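Local coordinates for Galactose/lactose metabolism regulatory protein GAL80 (Saccharomyces cerevisiae, PDB 3BTV) that represses the galactose and lactose metabolic genes of yeast by binding the activator GAL4 and blocking its transcriptional activation when no inducing sugar is present, at residues Arg231-Val236 / Tyr419-Met424; His264-Gly269 / Ser279-Gly284. The protein carries 1 engineered substitution. All blocks are in the same frame, centred on the assembly; numbering follows the deposited sequence.

Contact 1: Arg231-Val236 / Tyr419-Met424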
loop_
_atom_site.group_PDB
_atom_site.type_symbol
_atom_site.label_atom_id
_atom_site.label_comp_id
_atom_site.label_asym_id
_atom_site.label_seq_id
_atom_site.Cartn_x
_atom_site.Cartn_y
_atom_site.Cartn_z
ATOM N N ARG B 231 3.536 -0.546 -15.557
ATOM C CA ARG B 231 4.630 0.148 -14.883
ATOM C C ARG B 231 4.727 -0.319 -13.439
ATOM O O ARG B 231 3.726 -0.644 -12.836
ATOM C CB ARG B 231 4.400 1.661 -14.935
ATOM C CG ARG B 231 4.339 2.213 -16.370
ATOM C CD ARG B 231 4.223 3.737 -16.428
ATOM N NE ARG B 231 5.497 4.398 -16.146
ATOM C CZ ARG B 231 5.827 5.612 -16.577
ATOM N NH1 ARG B 231 4.979 6.308 -17.327
ATOM N NH2 ARG B 231 7.012 6.128 -16.267
ATOM N N ILE B 232 5.936 -0.360 -12.894
ATOM C CA ILE B 232 6.126 -0.713 -11.499
ATOM C C ILE B 232 7.224 0.107 -10.840
ATOM O O ILE B 232 8.149 0.595 -11.495
ATOM C CB ILE B 232 6.491 -2.194 -11.333
ATOM C CG1 ILE B 232 7.817 -2.475 -12.045
ATOM C CG2 ILE B 232 5.407 -3.069 -11.931
ATOM C CD1 ILE B 232 8.790 -3.312 -11.267
ATOM N N ASN B 233 7.123 0.231 -9.527
ATOM C CA ASN B 233 8.205 0.745 -8.709
ATOM C C ASN B 233 8.309 -0.096 -7.456
ATOM O O ASN B 233 7.299 -0.425 -6.835
ATOM C CB ASN B 233 7.949 2.194 -8.287
ATOM C CG ASN B 233 9.190 2.844 -7.669
ATOM O OD1 ASN B 233 10.010 3.434 -8.372
ATOM N ND2 ASN B 233 9.333 2.723 -6.353
ATOM N N ALA B 234 9.526 -0.427 -7.064
ATOM C CA ALA B 234 9.734 -1.186 -5.838
ATOM C C ALA B 234 10.824 -0.605 -4.946
ATOM O O ALA B 234 11.793 -0.008 -5.412
ATOM C CB ALA B 234 10.053 -2.613 -6.162
ATOM N N MET B 235 10.662 -0.802 -3.652
ATOM C CA MET B 235 11.746 -0.578 -2.718
ATOM C C MET B 235 11.910 -1.859 -1.916
ATOM O O MET B 235 10.938 -2.383 -1.353
ATOM C CB MET B 235 11.441 0.591 -1.795
ATOM C CG MET B 235 11.205 1.898 -2.528
ATOM S SD MET B 235 10.652 3.206 -1.414
ATOM C CE MET B 235 10.400 4.543 -2.585
ATOM N N VAL B 236 13.140 -2.361 -1.878
ATOM C CA VAL B 236 13.448 -3.639 -1.252
ATOM C C VAL B 236 14.361 -3.372 -0.066
ATOM O O VAL B 236 15.348 -2.654 -0.181
ATOM C CB VAL B 236 14.137 -4.576 -2.258
ATOM C CG1 VAL B 236 14.493 -5.911 -1.611
ATOM C CG2 VAL B 236 13.233 -4.772 -3.469
ATOM N N TYR B 419 13.770 -5.882 -8.518
ATOM C CA TYR B 419 15.118 -5.578 -8.035
ATOM C C TYR B 419 15.805 -4.433 -8.800
ATOM O O TYR B 419 16.525 -3.643 -8.196
ATOM C CB TYR B 419 15.996 -6.835 -8.036
ATOM C CG TYR B 419 15.750 -7.729 -6.846
ATOM C CD1 TYR B 419 15.135 -8.958 -6.996
ATOM C CD2 TYR B 419 16.120 -7.332 -5.568
ATOM C CE1 TYR B 419 14.898 -9.775 -5.915
ATOM C CE2 TYR B 419 15.891 -8.142 -4.479
ATOM C CZ TYR B 419 15.279 -9.369 -4.663
ATOM O OH TYR B 419 15.045 -10.190 -3.587
ATOM N N LYS B 420 15.580 -4.342 -10.111
ATOM C CA LYS B 420 16.142 -3.239 -10.897
ATOM C C LYS B 420 15.585 -1.918 -10.414
ATOM O O LYS B 420 16.342 -0.980 -10.171
ATOM C CB LYS B 420 15.837 -3.376 -12.389
ATOM C CG LYS B 420 16.854 -4.135 -13.199
ATOM C CD LYS B 420 16.603 -3.938 -14.687
ATOM C CE LYS B 420 16.952 -5.197 -15.468
ATOM N NZ LYS B 420 18.241 -5.805 -15.029
ATOM N N SER B 421 14.257 -1.856 -10.285
ATOM C CA SER B 421 13.572 -0.664 -9.833
ATOM C C SER B 421 14.152 -0.126 -8.539
ATOM O O SER B 421 14.376 1.071 -8.401
ATOM C CB SER B 421 12.066 -0.956 -9.614
ATOM O OG SER B 421 11.457 0.195 -9.084
ATOM N N ASN B 422 14.348 -1.018 -7.577
ATOM C CA ASN B 422 14.950 -0.657 -6.307
ATOM C C ASN B 422 16.381 -0.094 -6.477
ATOM O O ASN B 422 16.742 0.927 -5.894
ATOM C CB ASN B 422 14.997 -1.888 -5.400
ATOM C CG ASN B 422 15.625 -1.593 -4.059
ATOM O OD1 ASN B 422 15.117 -0.780 -3.294
ATOM N ND2 ASN B 422 16.743 -2.249 -3.766
ATOM N N MET B 423 17.188 -0.758 -7.278
ATOM C CA MET B 423 18.589 -0.344 -7.356
ATOM C C MET B 423 18.701 0.985 -8.096
ATOM O O MET B 423 19.349 1.911 -7.613
ATOM C CB MET B 423 19.457 -1.444 -7.962
ATOM C CG MET B 423 19.937 -1.175 -9.372
ATOM S SD MET B 423 21.361 -2.200 -9.800
ATOM C CE MET B 423 20.726 -3.829 -9.413
ATOM N N MET B 424 18.006 1.100 -9.225
ATOM C CA MET B 424 17.983 2.335 -10.017
ATOM C C MET B 424 17.159 3.441 -9.376
ATOM O O MET B 424 17.286 4.610 -9.734
ATOM C CB MET B 424 17.414 2.066 -11.413
ATOM C CG MET B 424 18.219 1.103 -12.272
ATOM S SD MET B 424 17.414 0.756 -13.855
ATOM C CE MET B 424 17.308 2.390 -14.588
#
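Two side chains of the last turns of helix 405-424 grip the backbone of strand 231-236. The segment axes cross at -70° and come within 6.3 Å. This is a helix end packed beside a sheet strand, with side-chain acceptors taking the strand N-H groups that point away from strand 264-271. The tight part lies around Ser421 and Asn422. Both hold their polar group anti to the backbone N, which extends it to the strand. Ser421 OG takes the amide hydrogen of Ala234 N at 2.9 Å, with an N-H...O angle of 162°. The same hydroxyl also bonds to Ser426 O, just beyond the helix, so two bonds fix it. One step along, Asn422 OD1 accepts from Val236 N at 2.9 Å. This bond is nearly straight, but the N-H comes from above the plane of the Asn422 side-chain amide, not along a lone pair. Between the two bonds, Asn422 CA rests 3.3 Å from Ala234 O in a CA-H...O contact. The looser side is where the partly exposed side chains of Val236 and Tyr419 meet, through one oblique contact of CG1 with CE2. Val418 of the same helix packs on Ala234 and Val236. Strand 229-237 itself runs between strands 264-271 and 428-429 in the large mixed sheet.

Contact 2: His264-Gly269 / Ser279-Gly284; sequences HLLFQG and SCSFKG
Strands 264-271 and 276-283 form an antiparallel beta hairpin in the mixed sheet of the C-terminal domain. Four backbone hydrogen bonds join the segments. Leu265 and Phe282 make a hydrogen-bonded pair: Leu265 N to Phe282 O and Phe282 N to Leu265 O are both 2.9 Å. Phe267 and Cys280 make the next. Here Cys280 N reaches Phe267 O at 2.7 Å, but the N-H...O angle is only 130°. Apolar contacts fill the face that bears these four side chains. Cys280 CB sits at the edge of the Phe267 ring, 3.9 Å from CD2, and Leu265 CB meets Phe282 CB. Helix 209-225 packs over this face through Phe214 and Ile218. The face of His264, Leu266 and Ser281 carries the polar and ring contacts. The His264 ring sits over a carbonyl: Phe282 O lies 3.3 Å from its plane, over its centre. Ser281 OG approaches the ring edge. An alanine here would remove the imidazole from over Phe282 O and beside Ser281 OG, and would probably loosen the packing at this end of the face. Leu266 packs on Gln268 of the second subunit. Further along, a water accepts from Gln268 NE2 at 2.9 Å and is 2.7 Å from Ser279 OG.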
loop_
_atom_site.group_PDB
_atom_site.type_symbol
_atom_site.label_atom_id
_atom_site.label_comp_id
_atom_site.label_asym_id
_atom_site.label_seq_id
_atom_site.Cartn_x
_atom_site.Cartn_y
_atom_site.Cartn_z
ATOM N N HIS B 264 11.714 -6.676 3.796
ATOM C CA HIS B 264 10.493 -5.938 3.426
ATOM C C HIS B 264 10.487 -5.568 1.965
ATOM O O HIS B 264 11.529 -5.273 1.387
ATOM C CB HIS B 264 10.331 -4.663 4.244
ATOM C CG HIS B 264 8.907 -4.243 4.427
ATOM N ND1 HIS B 264 8.235 -3.457 3.513
ATOM C CD2 HIS B 264 8.026 -4.491 5.423
ATOM C CE1 HIS B 264 7.003 -3.239 3.939
ATOM N NE2 HIS B 264 6.853 -3.841 5.109
ATOM N N LEU B 265 9.298 -5.584 1.378
ATOM C CA LEU B 265 9.112 -5.179 0.003
ATOM C C LEU B 265 7.953 -4.195 -0.058
ATOM O O LEU B 265 6.849 -4.475 0.449
ATOM C CB LEU B 265 8.812 -6.391 -0.894
ATOM C CG LEU B 265 8.330 -6.042 -2.319
ATOM C CD1 LEU B 265 9.440 -5.425 -3.154
ATOM C CD2 LEU B 265 7.738 -7.243 -3.041
ATOM N N LEU B 266 8.204 -3.043 -0.667
ATOM C CA LEU B 266 7.132 -2.110 -1.028
ATOM C C LEU B 266 7.035 -2.181 -2.523
ATOM O O LEU B 266 8.041 -2.068 -3.218
ATOM C CB LEU B 266 7.450 -0.668 -0.625
ATOM C CG LEU B 266 7.654 -0.356 0.859
ATOM C CD1 LEU B 266 8.104 1.087 1.037
ATOM C CD2 LEU B 266 6.386 -0.622 1.659
ATOM N N PHE B 267 5.831 -2.384 -3.031
ATOM C CA PHE B 267 5.667 -2.511 -4.470
ATOM C C PHE B 267 4.401 -1.814 -4.893
ATOM O O PHE B 267 3.339 -2.011 -4.299
ATOM C CB PHE B 267 5.635 -3.991 -4.867
ATOM C CG PHE B 267 5.172 -4.241 -6.289
ATOM C CD1 PHE B 267 6.084 -4.483 -7.305
ATOM C CD2 PHE B 267 3.821 -4.266 -6.599
ATOM C CE1 PHE B 267 5.657 -4.730 -8.597
ATOM C CE2 PHE B 267 3.386 -4.506 -7.890
ATOM C CZ PHE B 267 4.298 -4.743 -8.892
ATOM N N GLN B 268 4.503 -0.982 -5.916
ATOM C CA GLN B 268 3.299 -0.332 -6.425
ATOM C C GLN B 268 3.386 -0.323 -7.934
ATOM O O GLN B 268 4.475 -0.296 -8.498
ATOM C CB GLN B 268 3.130 1.075 -5.843
ATOM C CG GLN B 268 4.199 2.080 -6.282
ATOM C CD GLN B 268 4.126 3.394 -5.506
ATOM O OE1 GLN B 268 4.700 4.417 -5.904
ATOM N NE2 GLN B 268 3.425 3.365 -4.393
ATOM N N GLY B 269 2.246 -0.389 -8.598
ATOM C CA GLY B 269 2.255 -0.442 -10.040
ATOM C C GLY B 269 0.882 -0.350 -10.641
ATOM O O GLY B 269 -0.120 -0.211 -9.927
ATOM N N SER B 279 -1.294 -1.491 -5.023
ATOM C CA SER B 279 -0.381 -1.136 -3.939
ATOM C C SER B 279 -0.092 -2.359 -3.079
ATOM O O SER B 279 -1.016 -3.049 -2.625
ATOM C CB SER B 279 -1.004 -0.031 -3.072
ATOM O OG SER B 279 -0.219 0.218 -1.912
ATOM N N CYS B 280 1.180 -2.587 -2.791
ATOM C CA CYS B 280 1.561 -3.815 -2.131
ATOM C C CYS B 280 2.666 -3.669 -1.098
ATOM O O CYS B 280 3.696 -3.034 -1.348
ATOM C CB CYS B 280 1.971 -4.841 -3.175
ATOM S SG CYS B 280 2.631 -6.302 -2.435
ATOM N N SER B 281 2.452 -4.283 0.060
ATOM C CA SER B 281 3.449 -4.256 1.130
ATOM C C SER B 281 3.633 -5.662 1.686
ATOM O O SER B 281 2.677 -6.272 2.183
ATOM C CB SER B 281 2.999 -3.305 2.238
ATOM O OG SER B 281 3.974 -3.189 3.252
ATOM N N PHE B 282 4.856 -6.179 1.598
ATOM C CA PHE B 282 5.216 -7.463 2.190
ATOM C C PHE B 282 6.242 -7.338 3.304
ATOM O O PHE B 282 7.356 -6.866 3.078
ATOM C CB PHE B 282 5.771 -8.395 1.119
ATOM C CG PHE B 282 4.712 -9.106 0.334
ATOM C CD1 PHE B 282 4.322 -10.383 0.675
ATOM C CD2 PHE B 282 4.112 -8.489 -0.745
ATOM C CE1 PHE B 282 3.349 -11.030 -0.048
ATOM C CE2 PHE B 282 3.145 -9.136 -1.475
ATOM C CZ PHE B 282 2.768 -10.402 -1.130
ATOM N N LYS B 283 5.863 -7.781 4.495
ATOM C CA LYS B 283 6.758 -7.844 5.641
ATOM C C LYS B 283 7.484 -9.174 5.670
ATOM O O LYS B 283 6.921 -10.211 5.313
ATOM C CB LYS B 283 5.966 -7.704 6.945
ATOM C CG LYS B 283 5.033 -6.509 6.940
ATOM C CD LYS B 283 3.976 -6.598 8.024
ATOM C CE LYS B 283 4.461 -5.995 9.334
ATOM N NZ LYS B 283 5.659 -6.697 9.871
ATOM N N GLY B 284 8.719 -9.135 6.148
ATOM C CA GLY B 284 9.565 -10.307 6.291
ATOM C C GLY B 284 9.125 -11.619 6.929
ATOM O O GLY B 284 9.202 -12.630 6.246
HETATM O O HOH W 1 1.542 2.165 -2.615
#

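Both contacts are largely buried and belong to the same mixed sheet, where strands 229-237 and 264-271 are neighbours. Contact 2 lies within the chain loop that contact 1 closes, and their centres are about 11 Å apart. Probable hydrogen bonds Asn233 N to Gln268 O and Leu266 N to Met235 O stitch them together. Their chemistry differs. Contact 1 joins a helix to a strand near the sheet's edge, through side-chain acceptors and backbone donors, and is buried except towards Val236, Tyr419 and Asn422. Contact 2 joins strand to strand further inside, through paired backbone bonds, with an apolar face under helix 209-225 and a more polar one towards the second subunit. Both reach that subunit.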